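Long-range contacts in putative lipoprotein (Bacteroides fragilis, PDB 3QNK), which is an uncharacterised SusD-like protein that, like other members of the SusD family, probably binds glycans at the outer membrane for uptake: residues Val82-Cys87 with Met117-Met122; Arg89-Ile94 with Arg106-Val111. All coordinates share one frame; numbering follows the deposited sequence.

Contact 1. Residues Val82-Cys87 with Met117-Met122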
ATOM      1  N   VAL B  82       9.417  -2.230  -3.801  1.00 51.07           N
ATOM      2  CA  VAL B  82       8.812  -1.682  -5.041  1.00 51.94           C
ATOM      3  C   VAL B  82       9.733  -0.578  -5.564  1.00 59.29           C
ATOM      4  O   VAL B  82      10.058  -0.546  -6.755  1.00 61.39           O
ATOM      5  CB  VAL B  82       7.366  -1.159  -4.798  1.00 55.12           C
ATOM      6  CG1 VAL B  82       6.812  -0.462  -6.027  1.00 56.41           C
ATOM      7  CG2 VAL B  82       6.425  -2.275  -4.370  1.00 54.37           C
ATOM      8  N   LYS B  83      10.189   0.309  -4.639  1.00 55.34           N
ATOM      9  CA  LYS B  83      11.089   1.439  -4.897  1.00 53.31           C
ATOM     10  C   LYS B  83      12.404   0.928  -5.436  1.00 58.92           C
ATOM     11  O   LYS B  83      12.913   1.444  -6.436  1.00 60.33           O
ATOM     12  CB  LYS B  83      11.317   2.271  -3.618  1.00 52.21           C
ATOM     13  CG  LYS B  83      10.055   2.842  -3.017  1.00 49.47           C
ATOM     14  CD  LYS B  83      10.408   3.705  -1.813  1.00 51.17           C
ATOM     15  CE  LYS B  83       9.211   3.942  -0.934  1.00 56.88           C
ATOM     16  NZ  LYS B  83       8.208   4.882  -1.538  1.00 56.59           N
ATOM     17  N   VAL B  84      12.934  -0.125  -4.790  1.00 55.72           N
ATOM     18  CA  VAL B  84      14.187  -0.766  -5.186  1.00 55.15           C
ATOM     19  C   VAL B  84      13.998  -1.393  -6.567  1.00 59.39           C
ATOM     20  O   VAL B  84      14.872  -1.222  -7.412  1.00 60.82           O
ATOM     21  CB  VAL B  84      14.686  -1.775  -4.128  1.00 57.11           C
ATOM     22  CG1 VAL B  84      15.769  -2.685  -4.700  1.00 58.02           C
ATOM     23  CG2 VAL B  84      15.203  -1.053  -2.887  1.00 55.18           C
ATOM     24  N   ARG B  85      12.839  -2.050  -6.823  1.00 54.61           N
ATOM     25  CA  ARG B  85      12.562  -2.663  -8.130  1.00 54.60           C
ATOM     26  C   ARG B  85      12.695  -1.616  -9.257  1.00 59.24           C
ATOM     27  O   ARG B  85      13.335  -1.903 -10.274  1.00 61.25           O
ATOM     28  CB  ARG B  85      11.186  -3.330  -8.150  1.00 51.05           C
ATOM     29  CG  ARG B  85      10.901  -4.121  -9.433  1.00 56.98           C
ATOM     30  CD  ARG B  85       9.512  -4.739  -9.445  1.00 61.41           C
ATOM     31  NE  ARG B  85       9.353  -5.652 -10.573  1.00 71.37           N
ATOM     32  CZ  ARG B  85       8.723  -5.345 -11.701  1.00 93.02           C
ATOM     33  NH1 ARG B  85       8.180  -4.149 -11.859  1.00 86.54           N
ATOM     34  NH2 ARG B  85       8.639  -6.233 -12.685  1.00 86.09           N
ATOM     35  N   LYS B  86      12.154  -0.393  -9.038  1.00 53.36           N
ATOM     36  CA  LYS B  86      12.202   0.714  -9.988  1.00 53.18           C
ATOM     37  C   LYS B  86      13.644   1.166 -10.244  1.00 58.39           C
ATOM     38  O   LYS B  86      13.966   1.497 -11.381  1.00 58.40           O
ATOM     39  CB  LYS B  86      11.345   1.877  -9.498  1.00 55.53           C
ATOM     40  CG  LYS B  86       9.836   1.610  -9.513  1.00 61.99           C
ATOM     41  CD  LYS B  86       9.067   2.874  -9.155  1.00 58.39           C
ATOM     42  CE  LYS B  86       7.576   2.704  -9.292  1.00 70.08           C
ATOM     43  NZ  LYS B  86       6.891   4.020  -9.341  1.00 80.94           N
ATOM     44  N   CYS B  87      14.526   1.126  -9.219  1.00 57.62           N
ATOM     45  CA  CYS B  87      15.957   1.470  -9.363  1.00 60.00           C
ATOM     46  C   CYS B  87      16.663   0.442 -10.216  1.00 65.19           C
ATOM     47  O   CYS B  87      17.376   0.816 -11.155  1.00 67.32           O
ATOM     48  CB  CYS B  87      16.648   1.591  -8.012  1.00 60.96           C
ATOM     49  SG  CYS B  87      16.013   2.917  -6.958  1.00 65.15           S
HETATM   50  N   MSE B 117      19.663   4.897  -0.390  1.00 53.03           N
HETATM   51  CA  MSE B 117      18.735   5.536   0.524  1.00 49.74           C
HETATM   52  C   MSE B 117      17.550   4.626   0.832  1.00 51.99           C
HETATM   53  O   MSE B 117      17.135   4.565   1.992  1.00 54.62           O
HETATM   54  CB  MSE B 117      18.260   6.868  -0.065  1.00 51.92           C
HETATM   55  CG  MSE B 117      17.135   7.486   0.727  1.00 57.81           C
HETATM   56 SE   MSE B 117      16.853   9.287   0.233  0.75 64.76          SE
HETATM   57  CE  MSE B 117      18.268  10.077   1.313  1.00 61.26           C
ATOM     58  N   PHE B 118      17.013   3.936  -0.178  1.00 46.65           N
ATOM     59  CA  PHE B 118      15.853   3.046  -0.012  1.00 45.97           C
ATOM     60  C   PHE B 118      16.217   1.824   0.804  1.00 48.72           C
ATOM     61  O   PHE B 118      15.471   1.504   1.729  1.00 48.29           O
ATOM     62  CB  PHE B 118      15.240   2.640  -1.362  1.00 48.62           C
ATOM     63  CG  PHE B 118      14.693   3.796  -2.159  1.00 52.25           C
ATOM     64  CD1 PHE B 118      14.069   4.865  -1.532  1.00 56.14           C
ATOM     65  CD2 PHE B 118      14.758   3.797  -3.542  1.00 58.32           C
ATOM     66  CE1 PHE B 118      13.557   5.936  -2.271  1.00 58.01           C
ATOM     67  CE2 PHE B 118      14.244   4.872  -4.284  1.00 62.40           C
ATOM     68  CZ  PHE B 118      13.641   5.931  -3.640  1.00 59.55           C
ATOM     69  N   TYR B 119      17.371   1.179   0.518  1.00 44.71           N
ATOM     70  CA  TYR B 119      17.835   0.023   1.271  1.00 44.52           C
ATOM     71  C   TYR B 119      18.186   0.404   2.704  1.00 52.51           C
ATOM     72  O   TYR B 119      17.903  -0.378   3.623  1.00 52.70           O
ATOM     73  CB  TYR B 119      19.024  -0.647   0.607  1.00 47.21           C
ATOM     74  CG  TYR B 119      18.648  -1.806  -0.301  1.00 50.98           C
ATOM     75  CD1 TYR B 119      18.082  -2.971   0.217  1.00 52.14           C
ATOM     76  CD2 TYR B 119      18.918  -1.766  -1.665  1.00 52.00           C
ATOM     77  CE1 TYR B 119      17.737  -4.037  -0.612  1.00 51.22           C
ATOM     78  CE2 TYR B 119      18.592  -2.834  -2.497  1.00 52.69           C
ATOM     79  CZ  TYR B 119      17.984  -3.953  -1.970  1.00 59.08           C
ATOM     80  OH  TYR B 119      17.664  -4.991  -2.797  1.00 67.10           O
ATOM     81  N   PHE B 120      18.750   1.617   2.919  1.00 50.36           N
ATOM     82  CA  PHE B 120      19.090   2.078   4.269  1.00 50.09           C
ATOM     83  C   PHE B 120      17.842   2.207   5.124  1.00 52.11           C
ATOM     84  O   PHE B 120      17.911   1.840   6.279  1.00 51.37           O
ATOM     85  CB  PHE B 120      19.864   3.400   4.248  1.00 52.84           C
ATOM     86  CG  PHE B 120      20.374   3.886   5.593  1.00 53.13           C
ATOM     87  CD1 PHE B 120      21.023   3.017   6.470  1.00 54.62           C
ATOM     88  CD2 PHE B 120      20.276   5.230   5.949  1.00 53.25           C
ATOM     89  CE1 PHE B 120      21.513   3.482   7.703  1.00 54.20           C
ATOM     90  CE2 PHE B 120      20.788   5.690   7.171  1.00 53.74           C
ATOM     91  CZ  PHE B 120      21.396   4.816   8.035  1.00 50.64           C
ATOM     92  N   GLU B 121      16.697   2.656   4.563  1.00 49.05           N
ATOM     93  CA  GLU B 121      15.431   2.733   5.313  1.00 48.51           C
ATOM     94  C   GLU B 121      14.978   1.368   5.811  1.00 54.18           C
ATOM     95  O   GLU B 121      14.408   1.264   6.903  1.00 56.41           O
ATOM     96  CB  GLU B 121      14.299   3.348   4.495  1.00 50.21           C
ATOM     97  CG  GLU B 121      14.075   4.815   4.808  1.00 65.57           C
ATOM     98  CD  GLU B 121      13.919   5.215   6.265  1.00 90.92           C
ATOM     99  OE1 GLU B 121      13.056   4.619   6.946  1.00 62.32           O
ATOM    100  OE2 GLU B 121      14.635   6.139   6.718  1.00 96.14           O
HETATM  101  N   MSE B 122      15.250   0.322   5.027  1.00 48.52           N
HETATM  102  CA  MSE B 122      14.905  -1.042   5.393  1.00 46.46           C
HETATM  103  C   MSE B 122      15.895  -1.591   6.405  1.00 50.95           C
HETATM  104  O   MSE B 122      15.479  -2.108   7.443  1.00 51.85           O
HETATM  105  CB  MSE B 122      14.860  -1.934   4.146  1.00 48.46           C
HETATM  106  CG  MSE B 122      13.693  -1.596   3.225  1.00 54.27           C
HETATM  107 SE   MSE B 122      13.450  -2.948   1.891  0.75 60.13          SE
HETATM  108  CE  MSE B 122      14.624  -2.319   0.644  1.00 57.16           C
TER
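An antiparallel helical hairpin of the alpha-alpha superhelix, made by helices 76-93 and 101-126, brings Val-84 of one helix against Phe-118, Tyr-119 and Met-122 of the other. The axes of the two segments come within 9.8 Å of each other, with directions 155° apart. Val-84 splits its two methyls: CG2 sits over one face of the Tyr-119 ring, displaced toward the rim, and also meets the selenomethionine CE of Met-122, while CG1, anti to the backbone N (chi1 165°), lies 3.6 Å from CE2 of the same ring. The hydroxyl at the end of that ring is used elsewhere, hydrogen-bonded to the backbone N of Leu-132. Lys-83 crosses Phe-118 at about a right angle, its CB over one ring face as a CH-pi contact 3.9 Å from the centroid. Farther out, CD of Lys-83 comes within 3.9 Å of CD1 of Phe-118, so the aliphatic chain runs across the ring before NZ turns away to a salt bridge with Glu-30. That pairing probably helps a buried lysine contribute its methylenes to the apolar interface. Cys-87 approaches the same ring in its plane, a sulfur-aromatic contact at the edge with SG 3.7 Å from CD2 of Phe-118.

Contact 2. Residues Arg89-Ile94 with Arg106-Val111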
ATOM      1  N   ARG B  89      15.503  -1.615 -12.358  1.00 58.97           N
ATOM      2  CA  ARG B  89      15.077  -1.547 -13.748  1.00 60.42           C
ATOM      3  C   ARG B  89      15.885  -0.512 -14.481  1.00 66.76           C
ATOM      4  O   ARG B  89      16.339  -0.773 -15.587  1.00 68.78           O
ATOM      5  CB  ARG B  89      13.593  -1.219 -13.853  1.00 60.43           C
ATOM      6  CG  ARG B  89      13.148  -0.936 -15.284  1.00 66.63           C
ATOM      7  CD  ARG B  89      12.853  -2.187 -16.075  1.00 65.14           C
ATOM      8  NE  ARG B  89      11.438  -2.228 -16.415  1.00 82.73           N
ATOM      9  CZ  ARG B  89      10.612  -3.219 -16.098  1.00101.58           C
ATOM     10  NH1 ARG B  89      11.055  -4.273 -15.417  1.00 80.87           N
ATOM     11  NH2 ARG B  89       9.334  -3.158 -16.443  1.00 95.25           N
ATOM     12  N   PHE B  90      16.068   0.673 -13.866  1.00 63.72           N
ATOM     13  CA  PHE B  90      16.871   1.740 -14.451  1.00 63.44           C
ATOM     14  C   PHE B  90      18.236   1.168 -14.822  1.00 69.36           C
ATOM     15  O   PHE B  90      18.631   1.216 -16.001  1.00 70.27           O
ATOM     16  CB  PHE B  90      17.012   2.926 -13.475  1.00 62.95           C
ATOM     17  CG  PHE B  90      17.859   4.066 -14.017  1.00 63.99           C
ATOM     18  CD1 PHE B  90      19.243   4.063 -13.863  1.00 65.35           C
ATOM     19  CD2 PHE B  90      17.272   5.132 -14.690  1.00 64.54           C
ATOM     20  CE1 PHE B  90      20.018   5.092 -14.394  1.00 66.12           C
ATOM     21  CE2 PHE B  90      18.050   6.169 -15.198  1.00 67.23           C
ATOM     22  CZ  PHE B  90      19.411   6.153 -15.023  1.00 65.14           C
ATOM     23  N   PHE B  91      18.910   0.542 -13.814  1.00 63.67           N
ATOM     24  CA  PHE B  91      20.235  -0.051 -13.972  1.00 63.30           C
ATOM     25  C   PHE B  91      20.284  -1.110 -15.101  1.00 70.59           C
ATOM     26  O   PHE B  91      21.277  -1.165 -15.828  1.00 72.68           O
ATOM     27  CB  PHE B  91      20.721  -0.641 -12.651  1.00 62.09           C
ATOM     28  CG  PHE B  91      21.017   0.386 -11.587  1.00 60.56           C
ATOM     29  CD1 PHE B  91      21.888   1.442 -11.839  1.00 62.53           C
ATOM     30  CD2 PHE B  91      20.470   0.265 -10.311  1.00 58.67           C
ATOM     31  CE1 PHE B  91      22.165   2.386 -10.846  1.00 62.40           C
ATOM     32  CE2 PHE B  91      20.759   1.197  -9.318  1.00 59.07           C
ATOM     33  CZ  PHE B  91      21.604   2.249  -9.588  1.00 58.57           C
ATOM     34  N   GLU B  92      19.205  -1.878 -15.286  1.00 67.05           N
ATOM     35  CA  GLU B  92      19.099  -2.876 -16.349  1.00 69.09           C
ATOM     36  C   GLU B  92      18.983  -2.253 -17.736  1.00 75.72           C
ATOM     37  O   GLU B  92      19.575  -2.768 -18.685  1.00 78.13           O
ATOM     38  CB  GLU B  92      17.871  -3.791 -16.139  1.00 70.34           C
ATOM     39  CG  GLU B  92      18.018  -4.835 -15.041  1.00 85.60           C
ATOM     40  CD  GLU B  92      16.828  -5.746 -14.785  1.00109.19           C
ATOM     41  OE1 GLU B  92      15.718  -5.463 -15.296  1.00106.50           O
ATOM     42  OE2 GLU B  92      17.013  -6.748 -14.057  1.00 94.82           O
ATOM     43  N   ARG B  93      18.198  -1.176 -17.871  1.00 71.95           N
ATOM     44  CA  ARG B  93      17.880  -0.605 -19.180  1.00 73.30           C
ATOM     45  C   ARG B  93      18.716   0.623 -19.587  1.00 78.44           C
ATOM     46  O   ARG B  93      18.680   0.981 -20.770  1.00 79.47           O
ATOM     47  CB  ARG B  93      16.381  -0.244 -19.235  1.00 72.37           C
ATOM     48  CG  ARG B  93      15.416  -1.399 -18.897  1.00 81.75           C
ATOM     49  CD  ARG B  93      14.527  -1.771 -20.062  1.00 91.72           C
ATOM     50  NE  ARG B  93      15.326  -2.186 -21.213  1.00104.16           N
ATOM     51  CZ  ARG B  93      14.959  -2.064 -22.483  1.00127.45           C
ATOM     52  NH1 ARG B  93      13.780  -1.533 -22.795  1.00117.76           N
ATOM     53  NH2 ARG B  93      15.769  -2.466 -23.455  1.00117.78           N
ATOM     54  N   ILE B  94      19.476   1.246 -18.648  1.00 74.81           N
ATOM     55  CA  ILE B  94      20.261   2.453 -18.940  1.00 76.03           C
ATOM     56  C   ILE B  94      21.450   2.169 -19.897  1.00 86.98           C
ATOM     57  O   ILE B  94      21.805   3.056 -20.671  1.00 88.07           O
ATOM     58  CB  ILE B  94      20.701   3.233 -17.661  1.00 76.65           C
ATOM     59  CG1 ILE B  94      21.070   4.698 -17.949  1.00 77.27           C
ATOM     60  CG2 ILE B  94      21.793   2.526 -16.858  1.00 76.31           C
ATOM     61  CD1 ILE B  94      19.956   5.613 -18.539  1.00 83.38           C
ATOM     62  N   ARG B 106      25.859  10.861 -14.676  1.00 76.33           N
ATOM     63  CA  ARG B 106      25.301  11.685 -13.599  1.00 75.30           C
ATOM     64  C   ARG B 106      23.940  11.082 -13.152  1.00 78.20           C
ATOM     65  O   ARG B 106      23.763  10.854 -11.955  1.00 76.40           O
ATOM     66  CB  ARG B 106      25.194  13.170 -14.052  1.00 79.70           C
ATOM     67  CG  ARG B 106      24.364  14.120 -13.158  1.00 97.00           C
ATOM     68  CD  ARG B 106      22.980  14.327 -13.777  1.00112.85           C
ATOM     69  NE  ARG B 106      22.538  15.721 -13.889  1.00120.96           N
ATOM     70  CZ  ARG B 106      22.909  16.561 -14.853  1.00131.73           C
ATOM     71  NH1 ARG B 106      23.801  16.187 -15.764  1.00124.77           N
ATOM     72  NH2 ARG B 106      22.419  17.791 -14.893  1.00111.13           N
ATOM     73  N   LEU B 107      23.025  10.748 -14.110  1.00 74.45           N
ATOM     74  CA  LEU B 107      21.724  10.140 -13.783  1.00 71.89           C
ATOM     75  C   LEU B 107      21.900   8.814 -13.061  1.00 73.18           C
ATOM     76  O   LEU B 107      21.222   8.587 -12.060  1.00 72.54           O
ATOM     77  CB  LEU B 107      20.840   9.930 -15.016  1.00 73.07           C
ATOM     78  CG  LEU B 107      20.337  11.166 -15.761  1.00 78.58           C
ATOM     79  CD1 LEU B 107      19.659  10.771 -17.074  1.00 79.65           C
ATOM     80  CD2 LEU B 107      19.414  12.015 -14.900  1.00 79.06           C
ATOM     81  N   THR B 108      22.832   7.954 -13.536  1.00 68.35           N
ATOM     82  CA  THR B 108      23.119   6.654 -12.904  1.00 66.73           C
ATOM     83  C   THR B 108      23.550   6.875 -11.441  1.00 69.77           C
ATOM     84  O   THR B 108      23.111   6.134 -10.571  1.00 68.91           O
ATOM     85  CB  THR B 108      24.151   5.866 -13.711  1.00 65.36           C
ATOM     86  OG1 THR B 108      23.704   5.798 -15.063  1.00 69.34           O
ATOM     87  CG2 THR B 108      24.351   4.455 -13.192  1.00 61.73           C
ATOM     88  N   GLY B 109      24.346   7.915 -11.193  1.00 65.83           N
ATOM     89  CA  GLY B 109      24.803   8.296  -9.864  1.00 63.37           C
ATOM     90  C   GLY B 109      23.649   8.626  -8.945  1.00 63.79           C
ATOM     91  O   GLY B 109      23.638   8.193  -7.798  1.00 62.92           O
ATOM     92  N   GLU B 110      22.631   9.328  -9.469  1.00 59.44           N
ATOM     93  CA  GLU B 110      21.428   9.718  -8.734  1.00 57.79           C
ATOM     94  C   GLU B 110      20.631   8.487  -8.332  1.00 63.55           C
ATOM     95  O   GLU B 110      20.159   8.420  -7.200  1.00 64.22           O
ATOM     96  CB  GLU B 110      20.552  10.682  -9.552  1.00 60.04           C
ATOM     97  CG  GLU B 110      21.276  11.896 -10.123  1.00 65.80           C
ATOM     98  CD  GLU B 110      20.387  13.007 -10.644  1.00 78.87           C
ATOM     99  OE1 GLU B 110      19.541  13.490  -9.864  1.00 57.88           O
ATOM    100  OE2 GLU B 110      20.581  13.451 -11.798  1.00 84.07           O
ATOM    101  N   VAL B 111      20.542   7.485  -9.216  1.00 60.63           N
ATOM    102  CA  VAL B 111      19.832   6.230  -8.948  1.00 59.83           C
ATOM    103  C   VAL B 111      20.618   5.399  -7.920  1.00 65.28           C
ATOM    104  O   VAL B 111      19.982   4.766  -7.063  1.00 66.41           O
ATOM    105  CB  VAL B 111      19.525   5.450 -10.246  1.00 64.88           C
ATOM    106  CG1 VAL B 111      18.642   4.246  -9.961  1.00 63.61           C
ATOM    107  CG2 VAL B 111      18.835   6.360 -11.264  1.00 66.07           C
TER
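The Phe-90 ring is held between Val-111 on one face and Ile-94, four residues further along the chain, on the other. CG2 of Val-111 stands over the centre of the ring, 3.5 Å from the centroid, a CH-pi contact that reaches all six carbons; CB of Ile-94 lies toward the rim of the opposite face. At the edge, in the ring plane, comes OG1 of Thr-108, 3.8 Å from CE1 of Phe-90. The Phe-91 ring takes the other methyl of Val-111, CG1, over a face and 3.6 Å from CZ, the two side chains reaching toward each other tip to tip. CG2 of Thr-108 meets the edge of this second ring, near its plane and 3.8 Å from CE1. Val-111 thus divides its branches between two neighbouring aromatics, CG1 anti to the backbone N (chi1 -173°).

Here the antiparallel helical hairpin nears its turn: the axes of segments 89-93 and 106-111 approach to 10.5 Å, their directions 152° apart. Phe-90 extends toward helix 101-126 with CG anti to its backbone N (chi1 179°), and its CZ touches CB of Leu-107 at 4.0 Å. Helix 17-29 closes in on this ring too, through Tyr-23 and Val-24. The hydroxyl of Thr-108 is hydrogen-bonded to the carbonyl of Lys-104 one turn earlier, which satisfies its polar end while OG1 lies 4.1 Å from CG1 of Ile-94.

In the fold
Both contacts join helix 76-93 to helix 101-126, and contact 2 is nested within the loop that contact 1 closes. Their centres are about 13 Å apart, and they meet where the carbonyl O of Cys-87 packs against CG1 of Val-111. Contact 1 lies nearer the middle of the chain, about 17 Å from its centre to that of the chain, and all its touching residues are buried; contact 2, at about 27 Å, includes two partly exposed residues. Neither has a hydrogen bond between its two segments. The aromatics come from opposite helices: 101-126 supplies them in contact 1, 76-93 in contact 2. Lysine methylenes and cysteine sulfur join the deeper contact, a threonine the outer one.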